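Local coordinates for protein type III restriction-modification enzyme EcoP15I Res subunit (Escherichia coli, PDB 4ZCF) that cleaves DNA downstream of the sequence 5'-CAGCAG-3' as the ATP-binding, helicase-like restriction subunit that works together with the Mod subunit, at residues A75-I80 with G259-V264; N510-Q515 with L538-Y543; S693-F698 with K765-I770. One frame throughout, in Å; residues are numbered along the deposited sequence.

The three contacts follow one another along the chain, each closing before the next opens, and none touches another. Contacts 1 and 2 belong to two separate parallel seven-stranded sheets of the helicase-like part; their centres are about 36 Å apart, on opposite sides of the chain's centre. Contact 2 is the one nearest the nucleotide, without touching it: the side chain of Pro511 comes within about 7 Å of the bound AMP and about 11 Å of that of Phe126, an AMP-binding residue. Contact 1 lies at the edge of the other sheet, away from the nucleotide pocket. Contact 3 joins two helices, 688-701 and 760-769, its centre about 44 Å from that of contact 1 and about 48 Å from that of contact 2.

Contact 1. Residues A75-I80 with G259-V264; sequences AKSNII and GYKNLV
Asn262 turns its side chain across the start of strand 79-84, with CG beside its own backbone N and anti to the carbonyl carbon (chi1 -72°). Its amide ND2 donates to the backbone O of Ile79 at 3.0 Å, along a fairly straight N-H (158°). Ile79 O lies almost in the amide plane, whereas ND2 stands above the plane of the Ile79 carbonyl. The other end of the amide is taken as well, since OD1 accepts from the backbone N of Asn74, so both ends of this buried group are gripped. Lys261 crosses Ile79 obliquely: its CB meets Ile79 CG2 at 3.7 Å, and a bend at chi2 carries the chain on so that CD passes Ser77 OG at 3.6 Å. That hydroxyl also takes a weak hydrogen bond from the backbone N of Ile79. Further along, Ile80 CG2, anti to its backbone N, reaches Val264 CB at 4.0 Å in another oblique crossing. Tyr53 of helix 50-64 packs on Ile80 and Asn262, and Val60 of the same helix on Val264. The pair forms where neighbouring parallel strands 79-84 and 263-267 begin, at one edge of the seven-stranded sheet of a RecA-like P-loop domain.

Contact 2. Residues N510-Q515 with L538-Y543; sequences NPNVFQ and LPVNEY
From CB, the side chain of Asn512 sets out with CG beside the backbone N and anti to the carbonyl carbon (chi1 -73°), which brings the flat amide up to the backbone of Val540. CG lies 3.7 Å from Val540 O, and beyond it the two tips divide the work. OD1 accepts from the backbone N of Val540 at 2.8 Å, with the donor in the carbonyl plane, and also rests 3.3 Å from Pro539 CB. ND2 donates to Val540 O at 3.2 Å, that oxygen lying only 2° out of the amide plane. The amide thus pairs with both the N-H and the C=O of one residue, which fixes its rotation and tells its oxygen from its nitrogen. ND2 also donates to the backbone O of Lys397, its stronger partner. Beside it, Phe514 CZ abuts Pro539 CG at 3.4 Å, the two side chains crossing at about a right angle, and Pro511 CB packs against Leu538 O. The type I turn of Asn510 to Val513 leads into strand 513-518, which runs between strands 399-404 and 553-558 in the second parallel sheet. Helix 368-389 packs on Phe514 through Leu385 and Leu389, while 538-543 belongs to the loop between helix 528-532 and strand 553-558.

Contact 3. Residues S693-F698 with K765-I770; sequences SIFKSF and KVFCDI
Segments 693-698 and 765-769 are both helical, and their axes pass 10.0 Å apart at a signed crossing angle of -46°, so the helices run obliquely in broadly the same direction. Backbones come nearest at Lys696 and Val766, and Ile770 is the first residue beyond the end of helix 760-769. Val766 points at the partner and packs between Phe695 and Lys696: its CG2, in the crowded position between backbone N and carbonyl carbon, meets the edge of the Phe695 ring in plane, 3.5 Å from CD2, while CG1 packs on Lys696 CB at 3.9 Å. The Phe695 ring gets there with CG anti to the backbone N (chi1 -179°), and its rim also approaches Phe767, with CE2 4.3 Å from CE1 of that residue. Lys696 likewise starts anti to the backbone N, then bends at chi2 and chi3. Its CG slides past Ile770 CD1 at 3.8 Å, the two side chains heading in opposite directions, and its NZ forms a salt bridge with Asp769 OD2 at 3.0 Å, one whose hydrogen bond is weak. An alanine at Lys696 would remove both the ammonium that pairs with Asp769 and the methylenes against Ile770, and would probably loosen the hold on the end of the second helix. Around this pair, Phe767 packs into helix 745-756 on Tyr745, Phe748, Leu749 and Leu752. Phe695 reaches helix 782-798, lying on Ile788 and edge-to-face with Phe792, so helices 688-701 and 760-769 are joined within a small helical bundle.

Contact 1. Residues A75-I80 with G259-V264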
loop_
_atom_site.group_PDB
_atom_site.type_symbol
_atom_site.label_atom_id
_atom_site.label_comp_id
_atom_site.label_asym_id
_atom_site.label_seq_id
_atom_site.Cartn_x
_atom_site.Cartn_y
_atom_site.Cartn_z
ATOM N N ALA C 75 11.967 44.769 2.316
ATOM C CA ALA C 75 11.475 44.415 3.663
ATOM C C ALA C 75 9.986 44.025 3.688
ATOM O O ALA C 75 9.511 43.521 4.708
ATOM C CB ALA C 75 11.733 45.559 4.640
ATOM N N LYS C 76 9.255 44.270 2.581
ATOM C CA LYS C 76 7.831 43.918 2.451
ATOM C C LYS C 76 7.686 42.647 1.550
ATOM O O LYS C 76 6.800 42.574 0.696
ATOM C CB LYS C 76 7.045 45.105 1.882
ATOM N N SER C 77 8.585 41.658 1.755
ATOM C CA SER C 77 8.682 40.412 0.984
ATOM C C SER C 77 9.409 39.364 1.819
ATOM O O SER C 77 10.485 39.646 2.354
ATOM C CB SER C 77 9.436 40.664 -0.326
ATOM O OG SER C 77 9.777 39.483 -1.033
ATOM N N ASN C 78 8.816 38.161 1.946
ATOM C CA ASN C 78 9.397 37.051 2.725
ATOM C C ASN C 78 10.275 36.135 1.863
ATOM O O ASN C 78 10.672 35.059 2.303
ATOM C CB ASN C 78 8.312 36.267 3.510
ATOM C CG ASN C 78 7.185 35.655 2.690
ATOM O OD1 ASN C 78 7.080 35.798 1.466
ATOM N ND2 ASN C 78 6.297 34.962 3.372
ATOM N N ILE C 79 10.606 36.599 0.654
ATOM C CA ILE C 79 11.441 35.891 -0.294
ATOM C C ILE C 79 12.911 36.249 -0.115
ATOM O O ILE C 79 13.300 37.401 -0.292
ATOM C CB ILE C 79 10.924 36.077 -1.740
ATOM C CG1 ILE C 79 9.471 35.536 -1.870
ATOM C CG2 ILE C 79 11.868 35.428 -2.764
ATOM C CD1 ILE C 79 8.703 36.056 -3.050
ATOM N N ILE C 80 13.722 35.249 0.241
ATOM C CA ILE C 80 15.172 35.364 0.409
ATOM C C ILE C 80 15.846 34.688 -0.812
ATOM O O ILE C 80 15.426 33.595 -1.219
ATOM C CB ILE C 80 15.598 34.750 1.772
ATOM C CG1 ILE C 80 14.825 35.415 2.936
ATOM C CG2 ILE C 80 17.113 34.825 1.986
ATOM C CD1 ILE C 80 14.687 34.590 4.183
ATOM N N GLY C 259 14.786 39.314 -11.731
ATOM C CA GLY C 259 15.487 40.028 -10.677
ATOM C C GLY C 259 15.498 39.293 -9.352
ATOM O O GLY C 259 15.331 38.065 -9.296
ATOM N N TYR C 260 15.721 40.060 -8.279
ATOM C CA TYR C 260 15.810 39.584 -6.912
ATOM C C TYR C 260 14.706 40.151 -6.060
ATOM O O TYR C 260 14.013 41.090 -6.455
ATOM C CB TYR C 260 17.175 39.974 -6.298
ATOM C CG TYR C 260 18.387 39.500 -7.075
ATOM C CD1 TYR C 260 18.779 38.163 -7.048
ATOM C CD2 TYR C 260 19.186 40.400 -7.775
ATOM C CE1 TYR C 260 19.899 37.721 -7.756
ATOM C CE2 TYR C 260 20.315 39.972 -8.478
ATOM C CZ TYR C 260 20.663 38.629 -8.475
ATOM O OH TYR C 260 21.773 38.195 -9.166
ATOM N N LYS C 261 14.564 39.590 -4.863
ATOM C CA LYS C 261 13.635 40.050 -3.843
ATOM C C LYS C 261 14.482 40.501 -2.658
ATOM O O LYS C 261 14.466 41.685 -2.326
ATOM C CB LYS C 261 12.583 38.984 -3.492
ATOM C CG LYS C 261 11.600 38.707 -4.637
ATOM C CD LYS C 261 10.383 39.625 -4.596
ATOM C CE LYS C 261 9.824 39.908 -5.970
ATOM N NZ LYS C 261 8.422 40.405 -5.902
ATOM N N ASN C 262 15.303 39.604 -2.102
ATOM C CA ASN C 262 16.242 39.903 -1.022
ATOM C C ASN C 262 17.519 39.097 -1.273
ATOM O O ASN C 262 17.641 37.973 -0.790
ATOM C CB ASN C 262 15.627 39.610 0.357
ATOM C CG ASN C 262 14.561 40.600 0.771
ATOM O OD1 ASN C 262 14.843 41.765 1.045
ATOM N ND2 ASN C 262 13.314 40.170 0.840
ATOM N N LEU C 263 18.442 39.641 -2.095
ATOM C CA LEU C 263 19.685 38.945 -2.416
ATOM C C LEU C 263 20.603 38.925 -1.215
ATOM O O LEU C 263 21.048 39.969 -0.730
ATOM C CB LEU C 263 20.370 39.467 -3.685
ATOM C CG LEU C 263 21.674 38.764 -4.078
ATOM C CD1 LEU C 263 21.449 37.291 -4.387
ATOM C CD2 LEU C 263 22.330 39.451 -5.253
ATOM N N VAL C 264 20.838 37.713 -0.715
ATOM C CA VAL C 264 21.588 37.447 0.496
ATOM C C VAL C 264 22.981 36.847 0.226
ATOM O O VAL C 264 23.917 37.099 0.992
ATOM C CB VAL C 264 20.659 36.630 1.429
ATOM C CG1 VAL C 264 21.124 35.200 1.670
ATOM C CG2 VAL C 264 20.384 37.367 2.718
#

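Contact 2. Residues N510-Q515 with L538-Y543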
loop_
_atom_site.group_PDB
_atom_site.type_symbol
_atom_site.label_atom_id
_atom_site.label_comp_id
_atom_site.label_asym_id
_atom_site.label_seq_id
_atom_site.Cartn_x
_atom_site.Cartn_y
_atom_site.Cartn_z
ATOM N N ASN C 510 27.797 13.845 -13.152
ATOM C CA ASN C 510 28.673 12.862 -12.588
ATOM C C ASN C 510 29.999 13.527 -12.489
ATOM O O ASN C 510 30.448 14.083 -13.444
ATOM C CB ASN C 510 28.770 11.693 -13.544
ATOM C CG ASN C 510 29.465 10.505 -12.943
ATOM O OD1 ASN C 510 30.650 10.534 -12.679
ATOM N ND2 ASN C 510 28.719 9.453 -12.721
ATOM N N PRO C 511 30.624 13.525 -11.329
ATOM C CA PRO C 511 31.881 14.291 -11.210
ATOM C C PRO C 511 33.023 13.759 -12.094
ATOM O O PRO C 511 33.790 14.559 -12.624
ATOM C CB PRO C 511 32.213 14.201 -9.716
ATOM C CG PRO C 511 31.527 12.965 -9.239
ATOM C CD PRO C 511 30.277 12.843 -10.060
ATOM N N ASN C 512 33.103 12.416 -12.286
ATOM C CA ASN C 512 34.121 11.742 -13.091
ATOM C C ASN C 512 33.908 11.753 -14.614
ATOM O O ASN C 512 34.680 11.117 -15.337
ATOM C CB ASN C 512 34.440 10.338 -12.549
ATOM C CG ASN C 512 35.246 10.314 -11.261
ATOM O OD1 ASN C 512 35.145 11.204 -10.404
ATOM N ND2 ASN C 512 36.009 9.247 -11.056
ATOM N N VAL C 513 32.905 12.504 -15.113
ATOM C CA VAL C 513 32.702 12.646 -16.560
ATOM C C VAL C 513 33.735 13.696 -17.031
ATOM O O VAL C 513 33.665 14.857 -16.617
ATOM C CB VAL C 513 31.272 13.094 -16.872
ATOM N N PHE C 514 34.754 13.254 -17.791
ATOM C CA PHE C 514 35.830 14.135 -18.275
ATOM C C PHE C 514 35.699 14.521 -19.730
ATOM O O PHE C 514 36.480 15.339 -20.212
ATOM C CB PHE C 514 37.208 13.503 -18.045
ATOM C CG PHE C 514 37.759 13.638 -16.648
ATOM C CD1 PHE C 514 38.418 14.797 -16.253
ATOM C CD2 PHE C 514 37.625 12.605 -15.729
ATOM C CE1 PHE C 514 38.927 14.917 -14.964
ATOM C CE2 PHE C 514 38.135 12.728 -14.440
ATOM C CZ PHE C 514 38.790 13.876 -14.070
ATOM N N GLN C 515 34.738 13.924 -20.435
ATOM C CA GLN C 515 34.490 14.189 -21.848
ATOM C C GLN C 515 33.017 14.070 -22.171
ATOM O O GLN C 515 32.439 13.008 -21.951
ATOM C CB GLN C 515 35.270 13.200 -22.730
ATOM C CG GLN C 515 36.652 13.678 -23.145
ATOM C CD GLN C 515 37.531 12.609 -23.760
ATOM O OE1 GLN C 515 38.757 12.745 -23.788
ATOM N NE2 GLN C 515 36.944 11.526 -24.266
ATOM N N LEU C 538 34.082 18.592 -9.627
ATOM C CA LEU C 538 35.404 18.068 -9.305
ATOM C C LEU C 538 35.358 16.548 -9.079
ATOM O O LEU C 538 34.489 16.060 -8.358
ATOM C CB LEU C 538 36.040 18.835 -8.134
ATOM C CG LEU C 538 36.225 20.355 -8.355
ATOM C CD1 LEU C 538 36.707 21.036 -7.099
ATOM C CD2 LEU C 538 37.193 20.655 -9.507
ATOM N N PRO C 539 36.232 15.781 -9.764
ATOM C CA PRO C 539 36.153 14.314 -9.671
ATOM C C PRO C 539 36.569 13.698 -8.335
ATOM O O PRO C 539 37.248 14.334 -7.529
ATOM C CB PRO C 539 37.044 13.850 -10.829
ATOM C CG PRO C 539 38.042 14.934 -10.966
ATOM C CD PRO C 539 37.302 16.203 -10.696
ATOM N N VAL C 540 36.153 12.434 -8.121
ATOM C CA VAL C 540 36.468 11.651 -6.926
ATOM C C VAL C 540 37.475 10.516 -7.226
ATOM O O VAL C 540 37.387 9.866 -8.281
ATOM C CB VAL C 540 35.213 11.186 -6.129
ATOM C CG1 VAL C 540 34.362 12.376 -5.697
ATOM C CG2 VAL C 540 34.373 10.174 -6.905
ATOM N N ASN C 541 38.452 10.313 -6.315
ATOM C CA ASN C 541 39.475 9.265 -6.447
ATOM C C ASN C 541 38.921 7.845 -6.108
ATOM O O ASN C 541 37.751 7.724 -5.729
ATOM C CB ASN C 541 40.762 9.616 -5.651
ATOM C CG ASN C 541 40.644 9.632 -4.137
ATOM O OD1 ASN C 541 40.112 8.717 -3.510
ATOM N ND2 ASN C 541 41.240 10.624 -3.496
ATOM N N GLU C 542 39.778 6.782 -6.228
ATOM C CA GLU C 542 39.433 5.371 -5.944
ATOM C C GLU C 542 38.855 5.144 -4.536
ATOM O O GLU C 542 38.172 4.144 -4.308
ATOM C CB GLU C 542 40.613 4.415 -6.241
ATOM C CG GLU C 542 41.837 4.637 -5.368
ATOM C CD GLU C 542 43.031 3.749 -5.654
ATOM O OE1 GLU C 542 42.908 2.511 -5.500
ATOM O OE2 GLU C 542 44.113 4.298 -5.968
ATOM N N TYR C 543 39.110 6.091 -3.613
ATOM C CA TYR C 543 38.611 6.063 -2.241
ATOM C C TYR C 543 37.380 6.978 -2.067
ATOM O O TYR C 543 37.037 7.381 -0.955
ATOM C CB TYR C 543 39.756 6.319 -1.236
ATOM C CG TYR C 543 40.903 5.347 -1.425
ATOM C CD1 TYR C 543 40.736 3.986 -1.184
ATOM C CD2 TYR C 543 42.128 5.775 -1.926
ATOM C CE1 TYR C 543 41.763 3.076 -1.424
ATOM C CE2 TYR C 543 43.169 4.876 -2.157
ATOM C CZ TYR C 543 42.981 3.526 -1.905
ATOM O OH TYR C 543 43.998 2.631 -2.124
#

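Contact 3. Residues S693-F698 with K765-I770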
loop_
_atom_site.group_PDB
_atom_site.type_symbol
_atom_site.label_atom_id
_atom_site.label_comp_id
_atom_site.label_asym_id
_atom_site.label_seq_id
_atom_site.Cartn_x
_atom_site.Cartn_y
_atom_site.Cartn_z
ATOM N N SER C 693 41.865 23.710 34.272
ATOM C CA SER C 693 42.346 25.026 34.687
ATOM C C SER C 693 42.730 25.933 33.513
ATOM O O SER C 693 42.588 27.146 33.625
ATOM C CB SER C 693 43.494 24.893 35.685
ATOM O OG SER C 693 44.638 24.290 35.104
ATOM N N ILE C 694 43.192 25.349 32.389
ATOM C CA ILE C 694 43.576 26.093 31.180
ATOM C C ILE C 694 42.320 26.634 30.469
ATOM O O ILE C 694 42.296 27.802 30.064
ATOM C CB ILE C 694 44.506 25.242 30.272
ATOM C CG1 ILE C 694 45.811 24.876 31.022
ATOM C CG2 ILE C 694 44.808 25.946 28.936
ATOM C CD1 ILE C 694 46.503 23.570 30.579
ATOM N N PHE C 695 41.266 25.794 30.363
ATOM C CA PHE C 695 39.988 26.191 29.756
ATOM C C PHE C 695 39.201 27.187 30.666
ATOM O O PHE C 695 38.446 28.021 30.155
ATOM C CB PHE C 695 39.141 24.956 29.346
ATOM C CG PHE C 695 37.823 25.308 28.692
ATOM C CD1 PHE C 695 37.781 25.801 27.391
ATOM C CD2 PHE C 695 36.629 25.208 29.397
ATOM C CE1 PHE C 695 36.567 26.187 26.811
ATOM C CE2 PHE C 695 35.418 25.598 28.816
ATOM C CZ PHE C 695 35.394 26.085 27.528
ATOM N N LYS C 696 39.403 27.098 32.002
ATOM C CA LYS C 696 38.787 27.972 33.013
ATOM C C LYS C 696 39.348 29.405 32.893
ATOM O O LYS C 696 38.574 30.362 32.930
ATOM C CB LYS C 696 39.015 27.405 34.433
ATOM C CG LYS C 696 38.399 28.232 35.571
ATOM C CD LYS C 696 37.686 27.380 36.625
ATOM C CE LYS C 696 38.603 26.731 37.636
ATOM N NZ LYS C 696 37.845 25.880 38.594
ATOM N N SER C 697 40.685 29.537 32.735
ATOM C CA SER C 697 41.394 30.812 32.580
ATOM C C SER C 697 40.867 31.576 31.366
ATOM O O SER C 697 40.517 32.752 31.502
ATOM C CB SER C 697 42.898 30.580 32.464
ATOM O OG SER C 697 43.401 29.991 33.652
ATOM N N PHE C 698 40.768 30.889 30.198
ATOM C CA PHE C 698 40.235 31.436 28.950
ATOM C C PHE C 698 38.765 31.871 29.146
ATOM O O PHE C 698 38.356 32.919 28.638
ATOM C CB PHE C 698 40.353 30.403 27.801
ATOM C CG PHE C 698 39.214 30.440 26.806
ATOM C CD1 PHE C 698 39.166 31.413 25.811
ATOM C CD2 PHE C 698 38.158 29.536 26.896
ATOM C CE1 PHE C 698 38.076 31.492 24.941
ATOM C CE2 PHE C 698 37.079 29.602 26.007
ATOM C CZ PHE C 698 37.054 30.567 25.026
ATOM N N LYS C 765 32.189 20.959 34.597
ATOM C CA LYS C 765 32.890 21.275 35.846
ATOM C C LYS C 765 33.265 22.758 35.927
ATOM O O LYS C 765 33.010 23.384 36.956
ATOM C CB LYS C 765 34.126 20.378 36.041
ATOM C CG LYS C 765 33.826 19.074 36.769
ATOM C CD LYS C 765 35.001 18.098 36.683
ATOM C CE LYS C 765 34.590 16.648 36.803
ATOM N NZ LYS C 765 34.106 16.297 38.168
ATOM N N VAL C 766 33.850 23.315 34.843
ATOM C CA VAL C 766 34.231 24.723 34.769
ATOM C C VAL C 766 32.995 25.623 34.836
ATOM O O VAL C 766 32.950 26.501 35.699
ATOM C CB VAL C 766 35.195 25.084 33.610
ATOM C CG1 VAL C 766 36.564 24.455 33.809
ATOM C CG2 VAL C 766 34.623 24.705 32.254
ATOM N N PHE C 767 31.956 25.331 34.018
ATOM C CA PHE C 767 30.691 26.071 34.006
ATOM C C PHE C 767 29.995 26.068 35.383
ATOM O O PHE C 767 29.283 27.017 35.707
ATOM C CB PHE C 767 29.745 25.564 32.897
ATOM C CG PHE C 767 30.191 25.751 31.456
ATOM C CD1 PHE C 767 31.056 26.781 31.103
ATOM C CD2 PHE C 767 29.699 24.930 30.448
ATOM C CE1 PHE C 767 31.458 26.954 29.775
ATOM C CE2 PHE C 767 30.100 25.106 29.119
ATOM C CZ PHE C 767 30.974 26.117 28.791
ATOM N N CYS C 768 30.239 25.034 36.201
ATOM C CA CYS C 768 29.698 24.922 37.552
ATOM C C CYS C 768 30.407 25.901 38.477
ATOM O O CYS C 768 29.743 26.578 39.268
ATOM C CB CYS C 768 29.806 23.490 38.068
ATOM S SG CYS C 768 28.418 22.427 37.595
ATOM N N ASP C 769 31.756 25.981 38.364
ATOM C CA ASP C 769 32.630 26.879 39.127
ATOM C C ASP C 769 32.388 28.353 38.720
ATOM O O ASP C 769 32.011 29.176 39.562
ATOM C CB ASP C 769 34.109 26.490 38.909
ATOM C CG ASP C 769 34.512 25.153 39.502
ATOM O OD1 ASP C 769 34.189 24.906 40.689
ATOM O OD2 ASP C 769 35.200 24.376 38.802
ATOM N N ILE C 770 32.566 28.648 37.415
ATOM C CA ILE C 770 32.419 29.945 36.752
ATOM C C ILE C 770 31.155 30.743 37.155
ATOM O O ILE C 770 30.077 30.164 37.325
ATOM C CB ILE C 770 32.625 29.756 35.206
ATOM C CG1 ILE C 770 33.810 30.548 34.661
ATOM C CG2 ILE C 770 31.367 29.872 34.337
ATOM C CD1 ILE C 770 35.045 29.736 34.495
#